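Side-chain contacts in sulfotransferase (Alicyclobacillus acidocaldarius subsp. acidocaldarius, PDB 3RNL), which probably transfers a sulfuryl group to an acceptor molecule, as expected of a sulfotransferase with an alpha-beta-alpha sandwich fold: residues Gln101-Ala106 with Lys172-Val177; Phe92-Pro97 with Ile114-Pro119. All coordinates share one frame; numbering follows the deposited sequence.

Following the chain from its N terminus, strand 85-89 leads into the loop holding Phe92-Pro97, then helix 99-106 carries Gln101-Ala106, Ile114-Pro119 runs off the end of strand 111-116, and helix 167-178 holds Lys172-Val177. Interaction 2 closes a short loop, bringing the residues before helix 99-106 back against the strand that follows it. Interaction 1 closes a longer one, setting that helix beside helix 167-178, with 65 residues intervening. Because their segments alternate along the chain, the two contacts cross instead of nesting. They also touch in space, where the ring of Tyr174 packs on Leu94; together they tie a loop, two helices and a sheet strand into one layered unit.

Interaction 1. Residues Gln101-Ala106 with Lys172-Val177. With MG (magnesium ion), chain C.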
ATOM      1  N   GLN A 101      11.808  -8.190   4.669  1.00  8.93           N
ATOM      2  CA  GLN A 101      12.847  -9.213   4.830  1.00  9.80           C
ATOM      3  C   GLN A 101      12.354 -10.614   4.427  1.00 11.21           C
ATOM      4  O   GLN A 101      13.102 -11.405   3.832  1.00 10.03           O
ATOM      5  CB  GLN A 101      13.431  -9.205   6.257  1.00  8.03           C
ATOM      6  CG  GLN A 101      14.630 -10.178   6.417  1.00  8.19           C
ATOM      7  CD  GLN A 101      15.847  -9.732   5.612  1.00 10.85           C
ATOM      8  OE1 GLN A 101      16.360  -8.635   5.805  1.00 13.92           O
ATOM      9  NE2 GLN A 101      16.309 -10.586   4.697  1.00 12.74           N
ATOM     10  N   ARG A 102      11.094 -10.938   4.726  1.00  9.45           N
ATOM     11  CA  ARG A 102      10.548 -12.236   4.289  1.00  8.89           C
ATOM     12  C   ARG A 102      10.462 -12.329   2.774  1.00 10.16           C
ATOM     13  O   ARG A 102      10.738 -13.387   2.181  1.00 12.41           O
ATOM     14  CB  ARG A 102       9.145 -12.488   4.863  1.00 13.46           C
ATOM     15  CG  ARG A 102       9.123 -12.582   6.359  1.00 17.62           C
ATOM     16  CD  ARG A 102       7.709 -12.866   6.941  1.00 14.32           C
ATOM     17  NE  ARG A 102       7.806 -12.531   8.348  1.00 16.67           N
ATOM     18  CZ  ARG A 102       7.280 -11.444   8.903  1.00 14.95           C
ATOM     19  NH1 ARG A 102       6.495 -10.619   8.195  1.00 11.98           N
ATOM     20  NH2 ARG A 102       7.494 -11.220  10.190  1.00 17.50           N
HETATM   21  N   MSE A 103      10.040 -11.242   2.133  0.53 10.81           N
HETATM   22  CA  MSE A 103      10.003 -11.206   0.667  0.53  9.72           C
HETATM   23  C   MSE A 103      11.390 -11.388   0.097  0.53 10.66           C
HETATM   24  O   MSE A 103      11.591 -12.131  -0.862  0.53 12.74           O
HETATM   25  CB  MSE A 103       9.466  -9.868   0.163  0.53 12.43           C
HETATM   26  CG  MSE A 103       7.991  -9.656   0.369  0.53  7.39           C
HETATM   27 SE   MSE A 103       7.585  -7.787  -0.078  0.53 19.53          SE
HETATM   28  CE  MSE A 103       5.667  -7.967  -0.292  0.53 10.46           C
ATOM     29  N   TYR A 104      12.350 -10.672   0.670  1.00  9.35           N
ATOM     30  CA  TYR A 104      13.719 -10.741   0.173  1.00  9.42           C
ATOM     31  C   TYR A 104      14.304 -12.141   0.318  1.00 10.01           C
ATOM     32  O   TYR A 104      15.071 -12.641  -0.541  1.00 10.55           O
ATOM     33  CB  TYR A 104      14.585  -9.722   0.935  1.00 10.78           C
ATOM     34  CG  TYR A 104      16.008  -9.674   0.429  1.00 10.11           C
ATOM     35  CD1 TYR A 104      16.372  -8.805  -0.595  1.00 12.20           C
ATOM     36  CD2 TYR A 104      16.986 -10.514   0.972  1.00 10.77           C
ATOM     37  CE1 TYR A 104      17.670  -8.769  -1.066  1.00 16.52           C
ATOM     38  CE2 TYR A 104      18.274 -10.481   0.510  1.00 13.31           C
ATOM     39  CZ  TYR A 104      18.610  -9.610  -0.514  1.00 17.64           C
ATOM     40  OH  TYR A 104      19.905  -9.556  -0.970  1.00 19.87           O
ATOM     41  N   ASP A 105      13.971 -12.782   1.425  1.00  9.14           N
ATOM     42  CA  ASP A 105      14.483 -14.118   1.650  1.00 13.17           C
ATOM     43  C   ASP A 105      13.948 -15.089   0.598  1.00 16.89           C
ATOM     44  O   ASP A 105      14.619 -16.063   0.252  1.00 14.34           O
ATOM     45  CB  ASP A 105      14.150 -14.597   3.067  1.00 12.87           C
ATOM     46  CG  ASP A 105      15.058 -13.968   4.123  1.00 14.82           C
ATOM     47  OD1 ASP A 105      16.120 -13.415   3.763  1.00 15.53           O
ATOM     48  OD2 ASP A 105      14.720 -14.032   5.327  1.00 16.45           O
ATOM     49  N   ALA A 106      12.725 -14.849   0.127  1.00 10.34           N
ATOM     50  CA  ALA A 106      12.156 -15.648  -0.967  1.00 13.58           C
ATOM     51  C   ALA A 106      12.585 -15.195  -2.377  1.00 17.32           C
ATOM     52  O   ALA A 106      12.899 -16.022  -3.238  1.00 15.21           O
ATOM     53  CB  ALA A 106      10.621 -15.675  -0.853  1.00 13.33           C
ATOM     54  N   LYS A 172      11.794   3.207   4.774  1.00  8.33           N
ATOM     55  CA  LYS A 172      13.211   2.938   5.048  1.00  9.15           C
ATOM     56  C   LYS A 172      13.482   1.436   5.106  1.00 10.56           C
ATOM     57  O   LYS A 172      14.498   0.958   4.612  1.00 10.24           O
ATOM     58  CB  LYS A 172      13.665   3.585   6.358  1.00 10.84           C
ATOM     59  CG  LYS A 172      15.150   3.298   6.662  1.00 12.39           C
ATOM     60  CD  LYS A 172      15.607   3.983   7.937  1.00 16.66           C
ATOM     61  CE  LYS A 172      17.127   3.835   8.148  1.00 18.10           C
ATOM     62  NZ  LYS A 172      17.524   2.460   8.615  1.00 16.32           N
ATOM     63  N   ARG A 173      12.582   0.687   5.730  1.00  9.70           N
ATOM     64  CA  ARG A 173      12.795  -0.764   5.837  1.00  8.40           C
ATOM     65  C   ARG A 173      12.905  -1.406   4.447  1.00 12.14           C
ATOM     66  O   ARG A 173      13.763  -2.256   4.219  1.00  9.73           O
ATOM     67  CB  ARG A 173      11.675  -1.416   6.671  1.00 10.96           C
ATOM     68  CG  ARG A 173      11.822  -2.930   6.899  1.00 10.81           C
ATOM     69  CD  ARG A 173      13.094  -3.327   7.668  1.00  9.51           C
ATOM     70  NE  ARG A 173      13.366  -2.525   8.870  1.00 12.10           N
ATOM     71  CZ  ARG A 173      12.834  -2.747  10.067  1.00 15.77           C
ATOM     72  NH1 ARG A 173      13.175  -1.971  11.104  1.00 14.52           N
ATOM     73  NH2 ARG A 173      11.954  -3.738  10.233  1.00 12.83           N
ATOM     74  N   TYR A 174      12.047  -1.000   3.507  1.00  8.71           N
ATOM     75  CA  TYR A 174      12.147  -1.529   2.138  1.00  9.07           C
ATOM     76  C   TYR A 174      13.411  -1.072   1.427  1.00 10.22           C
ATOM     77  O   TYR A 174      14.046  -1.866   0.714  1.00  9.10           O
ATOM     78  CB  TYR A 174      10.911  -1.187   1.298  1.00  8.92           C
ATOM     79  CG  TYR A 174       9.798  -2.180   1.545  1.00  7.81           C
ATOM     80  CD1 TYR A 174       9.671  -3.321   0.746  1.00 10.12           C
ATOM     81  CD2 TYR A 174       8.915  -2.015   2.612  1.00 11.16           C
ATOM     82  CE1 TYR A 174       8.656  -4.255   0.980  1.00  8.64           C
ATOM     83  CE2 TYR A 174       7.891  -2.947   2.852  1.00  7.18           C
ATOM     84  CZ  TYR A 174       7.778  -4.065   2.042  1.00 11.51           C
ATOM     85  OH  TYR A 174       6.779  -4.993   2.290  1.00 12.00           O
ATOM     86  N   LEU A 175      13.774   0.197   1.586  1.00  8.11           N
ATOM     87  CA  LEU A 175      15.016   0.675   0.960  1.00 10.58           C
ATOM     88  C   LEU A 175      16.227  -0.040   1.538  1.00 11.10           C
ATOM     89  O   LEU A 175      17.183  -0.364   0.803  1.00 11.77           O
ATOM     90  CB  LEU A 175      15.176   2.182   1.132  1.00  9.35           C
ATOM     91  CG  LEU A 175      14.120   3.003   0.375  1.00  9.13           C
ATOM     92  CD1 LEU A 175      14.163   4.458   0.803  1.00 12.86           C
ATOM     93  CD2 LEU A 175      14.372   2.886  -1.111  1.00 14.27           C
ATOM     94  N   ASP A 176      16.216  -0.274   2.848  1.00  9.99           N
ATOM     95  CA  ASP A 176      17.332  -0.991   3.462  1.00 11.01           C
ATOM     96  C   ASP A 176      17.414  -2.419   2.926  1.00 11.90           C
ATOM     97  O   ASP A 176      18.479  -2.913   2.578  1.00 10.30           O
ATOM     98  CB  ASP A 176      17.182  -1.068   4.986  1.00 10.12           C
ATOM     99  CG  ASP A 176      17.413   0.265   5.671  1.00 15.85           C
ATOM    100  OD1 ASP A 176      17.967   1.196   5.030  1.00 16.90           O
ATOM    101  OD2 ASP A 176      17.060   0.373   6.868  1.00 17.65           O
ATOM    102  N   VAL A 177      16.293  -3.109   2.884  1.00  8.53           N
ATOM    103  CA  VAL A 177      16.332  -4.530   2.501  1.00  8.57           C
ATOM    104  C   VAL A 177      16.615  -4.732   1.003  1.00 10.74           C
ATOM    105  O   VAL A 177      17.465  -5.562   0.616  1.00  9.00           O
ATOM    106  CB  VAL A 177      15.002  -5.228   2.897  1.00  9.44           C
ATOM    107  CG1 VAL A 177      14.918  -6.636   2.297  1.00  9.82           C
ATOM    108  CG2 VAL A 177      14.868  -5.279   4.426  1.00 10.40           C
TER
HETATM  109 MG    MG C 312      20.780  -2.595   2.743  1.00 47.03          MG
HETATM  110  O   HOH W   1      21.056  -0.678   3.349  1.00 23.63           O
HETATM  111  O   HOH W   2      20.450  -4.782   2.815  0.48 16.61           O
HETATM  112  O   HOH W   3      20.397  -2.996   5.239  1.00 17.13           O
HETATM  113  O   HOH W   4      20.779  -2.675   0.300  1.00 40.13           O
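Val177 presses its CG1 methyl unusually close to the root of the Tyr104 side chain, with only 3.4 Å between Val177 CG1 and Tyr104 CB. This illustrates how two nearly parallel helical segments, here 101-106 and 172-177 turned by 24° with axes 10.3 Å apart, can meet through very few residues. Tyr104 CG stands anti to its own backbone nitrogen (chi1 -177°), which carries the ring past Val177; the two side chains run by each other in opposite directions. Beyond the methyl, the ring reaches the valine backbone, where Tyr104 CD1 lies 3.6 Å from Val177 O, an oblique approach. With a serine in place of Tyr104 the ring is gone, which would probably open a gap beside Val177 CG1 and O. The other valine methyl, CG2, meets Gln101 OE1 at 3.9 Å, while the amide nitrogen of Gln101, NE2, donates to Asp105 OD1 one turn on, meeting it from above the carboxylate plane. Deeper in, Tyr174 offers the edge of its ring to selenomethionine Met103, a Met-aromatic contact with Met103 SE 3.8 Å from Tyr174 CE1, less certain because Met103 was deposited in two conformers. The buried phenol oxygen is satisfied by the carbonyl of Tyr93. Next to Val177, the backbone O of Asp176 binds a magnesium ion at 2.3 Å, together with four waters. Helix 99-106 links strands 85-89 and 111-116 of the parallel sheet, and helix 167-178, which precedes edge strand 183-187, lies alongside helix 99-106.

Interaction 2. Residues Phe92-Pro97 with Ile114-Pro119; sequences FYLFYP and IMLRNP
Against the parallel sheet of this P-loop-type alpha/beta fold, Leu94, from the loop after strand 85-89, drops its side chain onto strand 111-116, meeting Ile114 and Leu116. The contact shows how one residue of a connecting loop can join that loop to a sheet strand. Leu94 CG lies anti to the backbone nitrogen (chi1 180°), which carries the isobutyl group toward the strand, and its two methyls divide the work. Leu94 CD2 meets Leu116 CD2 at 4.0 Å and Ile114 CG2 at 4.1 Å, while Leu94 CD1 reaches Ile114 CD1 at 4.2 Å. Both strand side chains cross the leucine at about a right angle, and all three residues are buried, with no polar bond between the segments. Gln170 and Tyr174 of helix 167-178 also touch Leu94, and Leu290 of helix 273-294 touches Leu116. Backbone bonds from Leu94 to Val14 and from Met115 to Gly15 and Ala16 join both segments to the region following strand 11-13, consistent with a phosphate-binding loop there. Past the strand, Asn118 N-caps helix 119-132, its OD1 accepting a hydrogen bond from Val120 N.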
ATOM      1  N   PHE A  92      -1.060  -3.662   3.147  1.00  8.22           N
ATOM      2  CA  PHE A  92      -0.359  -3.547   4.416  1.00  9.14           C
ATOM      3  C   PHE A  92       1.039  -4.189   4.422  1.00  7.79           C
ATOM      4  O   PHE A  92       1.691  -4.276   5.455  1.00  9.47           O
ATOM      5  CB  PHE A  92      -1.237  -3.993   5.595  1.00  8.56           C
ATOM      6  CG  PHE A  92      -2.489  -3.167   5.734  1.00 11.80           C
ATOM      7  CD1 PHE A  92      -2.409  -1.829   6.099  1.00 10.18           C
ATOM      8  CD2 PHE A  92      -3.737  -3.712   5.474  1.00 19.36           C
ATOM      9  CE1 PHE A  92      -3.576  -1.050   6.224  1.00 13.57           C
ATOM     10  CE2 PHE A  92      -4.892  -2.939   5.594  1.00 22.57           C
ATOM     11  CZ  PHE A  92      -4.804  -1.605   5.967  1.00 15.49           C
ATOM     12  N   TYR A  93       1.478  -4.669   3.263  1.00  8.60           N
ATOM     13  CA  TYR A  93       2.870  -5.110   3.143  1.00  7.35           C
ATOM     14  C   TYR A  93       3.840  -4.007   3.598  1.00 10.06           C
ATOM     15  O   TYR A  93       4.866  -4.285   4.211  1.00 12.45           O
ATOM     16  CB  TYR A  93       3.156  -5.479   1.691  1.00  9.41           C
ATOM     17  CG  TYR A  93       2.778  -6.885   1.270  1.00  9.33           C
ATOM     18  CD1 TYR A  93       2.553  -7.889   2.202  1.00  9.20           C
ATOM     19  CD2 TYR A  93       2.705  -7.216  -0.080  1.00 11.12           C
ATOM     20  CE1 TYR A  93       2.243  -9.189   1.804  1.00  7.91           C
ATOM     21  CE2 TYR A  93       2.394  -8.508  -0.490  1.00 10.51           C
ATOM     22  CZ  TYR A  93       2.178  -9.486   0.459  1.00 10.77           C
ATOM     23  OH  TYR A  93       1.878 -10.757   0.055  1.00 11.99           O
ATOM     24  N   LEU A  94       3.514  -2.755   3.303  1.00  8.09           N
ATOM     25  CA  LEU A  94       4.398  -1.640   3.669  1.00  9.17           C
ATOM     26  C   LEU A  94       4.426  -1.462   5.191  1.00 11.25           C
ATOM     27  O   LEU A  94       5.462  -1.169   5.806  1.00 10.35           O
ATOM     28  CB  LEU A  94       3.885  -0.363   2.989  1.00  7.69           C
ATOM     29  CG  LEU A  94       4.722   0.890   3.298  1.00  8.69           C
ATOM     30  CD1 LEU A  94       6.182   0.741   2.800  1.00 12.35           C
ATOM     31  CD2 LEU A  94       4.070   2.144   2.690  1.00 10.54           C
ATOM     32  N   PHE A  95       3.273  -1.688   5.807  1.00  9.27           N
ATOM     33  CA  PHE A  95       3.087  -1.399   7.225  1.00  9.65           C
ATOM     34  C   PHE A  95       3.707  -2.441   8.160  1.00 11.78           C
ATOM     35  O   PHE A  95       4.316  -2.082   9.171  1.00 12.97           O
ATOM     36  CB  PHE A  95       1.585  -1.273   7.520  1.00  9.04           C
ATOM     37  CG  PHE A  95       1.263  -1.105   8.991  1.00 13.12           C
ATOM     38  CD1 PHE A  95       1.492   0.104   9.629  1.00 13.58           C
ATOM     39  CD2 PHE A  95       0.732  -2.158   9.728  1.00 14.99           C
ATOM     40  CE1 PHE A  95       1.189   0.269  10.983  1.00 15.47           C
ATOM     41  CE2 PHE A  95       0.438  -2.006  11.083  1.00 20.06           C
ATOM     42  CZ  PHE A  95       0.670  -0.794  11.707  1.00 15.84           C
ATOM     43  N   TYR A  96       3.558  -3.720   7.842  1.00 10.17           N
ATOM     44  CA  TYR A  96       4.035  -4.767   8.757  1.00  9.30           C
ATOM     45  C   TYR A  96       5.552  -4.911   8.623  1.00 10.04           C
ATOM     46  O   TYR A  96       6.068  -5.120   7.523  1.00 12.15           O
ATOM     47  CB  TYR A  96       3.309  -6.089   8.485  1.00 10.60           C
ATOM     48  CG  TYR A  96       1.909  -6.073   9.067  1.00  9.44           C
ATOM     49  CD1 TYR A  96       1.717  -6.029  10.448  1.00 12.03           C
ATOM     50  CD2 TYR A  96       0.792  -6.058   8.248  1.00 12.15           C
ATOM     51  CE1 TYR A  96       0.435  -5.992  10.992  1.00 15.57           C
ATOM     52  CE2 TYR A  96      -0.495  -6.032   8.784  1.00 13.24           C
ATOM     53  CZ  TYR A  96      -0.660  -5.999  10.154  1.00 15.61           C
ATOM     54  OH  TYR A  96      -1.933  -5.960  10.702  1.00 16.42           O
ATOM     55  N   PRO A  97       6.270  -4.748   9.741  1.00 11.00           N
ATOM     56  CA  PRO A  97       7.708  -4.440   9.702  1.00 12.53           C
ATOM     57  C   PRO A  97       8.620  -5.583   9.277  1.00 11.93           C
ATOM     58  O   PRO A  97       9.759  -5.306   8.915  1.00 13.05           O
ATOM     59  CB  PRO A  97       8.012  -3.994  11.139  1.00 14.05           C
ATOM     60  CG  PRO A  97       7.020  -4.750  11.953  1.00 14.50           C
ATOM     61  CD  PRO A  97       5.753  -4.774  11.119  1.00 13.30           C
ATOM     62  N   ILE A 114       5.692   1.342  -4.330  1.00  8.82           N
ATOM     63  CA  ILE A 114       5.049   1.934  -3.157  1.00  8.41           C
ATOM     64  C   ILE A 114       4.344   3.180  -3.638  1.00 12.30           C
ATOM     65  O   ILE A 114       4.949   3.964  -4.362  1.00 13.25           O
ATOM     66  CB  ILE A 114       6.118   2.384  -2.136  1.00 12.10           C
ATOM     67  CG1 ILE A 114       6.908   1.176  -1.627  1.00 12.81           C
ATOM     68  CG2 ILE A 114       5.472   3.168  -0.971  1.00 14.48           C
ATOM     69  CD1 ILE A 114       8.133   1.546  -0.781  1.00 13.29           C
HETATM   70  N   MSE A 115       3.076   3.372  -3.260  1.00  9.02           N
HETATM   71  CA  MSE A 115       2.400   4.634  -3.593  1.00  8.44           C
HETATM   72  C   MSE A 115       2.007   5.327  -2.296  1.00 13.55           C
HETATM   73  O   MSE A 115       1.432   4.701  -1.406  1.00 14.79           O
HETATM   74  CB  MSE A 115       1.166   4.424  -4.479  1.00 16.84           C
HETATM   75  CG  MSE A 115       0.478   5.750  -4.842  1.00 13.38           C
HETATM   76 SE   MSE A 115      -0.509   5.677  -6.525  0.61 36.27          SE
HETATM   77  CE  MSE A 115      -0.860   3.785  -6.582  1.00 28.98           C
ATOM     78  N   LEU A 116       2.338   6.611  -2.182  1.00 12.22           N
ATOM     79  CA  LEU A 116       2.078   7.355  -0.954  1.00  8.26           C
ATOM     80  C   LEU A 116       1.195   8.543  -1.235  1.00 11.11           C
ATOM     81  O   LEU A 116       1.297   9.180  -2.272  1.00 14.45           O
ATOM     82  CB  LEU A 116       3.394   7.857  -0.338  1.00 11.66           C
ATOM     83  CG  LEU A 116       4.466   6.797  -0.078  1.00 11.18           C
ATOM     84  CD1 LEU A 116       5.761   7.460   0.425  1.00 12.06           C
ATOM     85  CD2 LEU A 116       3.979   5.762   0.940  1.00 13.02           C
ATOM     86  N   ARG A 117       0.359   8.865  -0.263  1.00 13.19           N
ATOM     87  CA  ARG A 117      -0.543   9.986  -0.382  1.00 14.09           C
ATOM     88  C   ARG A 117      -0.385  10.837   0.872  1.00 11.50           C
ATOM     89  O   ARG A 117      -0.025  10.310   1.917  1.00 12.49           O
ATOM     90  CB  ARG A 117      -1.949   9.419  -0.425  1.00 19.72           C
ATOM     91  CG  ARG A 117      -3.014  10.426  -0.507  1.00 24.11           C
ATOM     92  CD  ARG A 117      -4.309   9.708  -0.566  1.00 20.09           C
ATOM     93  NE  ARG A 117      -5.395  10.617  -0.872  1.00 20.69           N
ATOM     94  CZ  ARG A 117      -6.649  10.220  -0.992  1.00 25.53           C
ATOM     95  NH1 ARG A 117      -6.957   8.934  -0.830  1.00 22.92           N
ATOM     96  NH2 ARG A 117      -7.581  11.103  -1.283  1.00 22.20           N
ATOM     97  N   ASN A 118      -0.714  12.125   0.802  1.00 12.46           N
ATOM     98  CA  ASN A 118      -0.628  12.967   1.998  1.00 13.43           C
ATOM     99  C   ASN A 118      -1.339  12.197   3.115  1.00 11.17           C
ATOM    100  O   ASN A 118      -2.507  11.826   2.979  1.00 11.01           O
ATOM    101  CB  ASN A 118      -1.368  14.277   1.715  1.00 16.52           C
ATOM    102  CG  ASN A 118      -1.459  15.205   2.920  1.00 17.19           C
ATOM    103  OD1 ASN A 118      -1.246  14.806   4.065  1.00 18.04           O
ATOM    104  ND2 ASN A 118      -1.784  16.474   2.649  1.00 15.59           N
ATOM    105  N   PRO A 119      -0.630  11.933   4.226  1.00 10.89           N
ATOM    106  CA  PRO A 119      -1.198  11.026   5.236  1.00  9.86           C
ATOM    107  C   PRO A 119      -2.428  11.602   5.940  1.00 12.86           C
ATOM    108  O   PRO A 119      -3.183  10.845   6.547  1.00 12.47           O
ATOM    109  CB  PRO A 119      -0.050  10.848   6.246  1.00  9.52           C
ATOM    110  CG  PRO A 119       0.873  12.031   6.004  1.00 15.64           C
ATOM    111  CD  PRO A 119       0.775  12.273   4.512  1.00 12.58           C
TER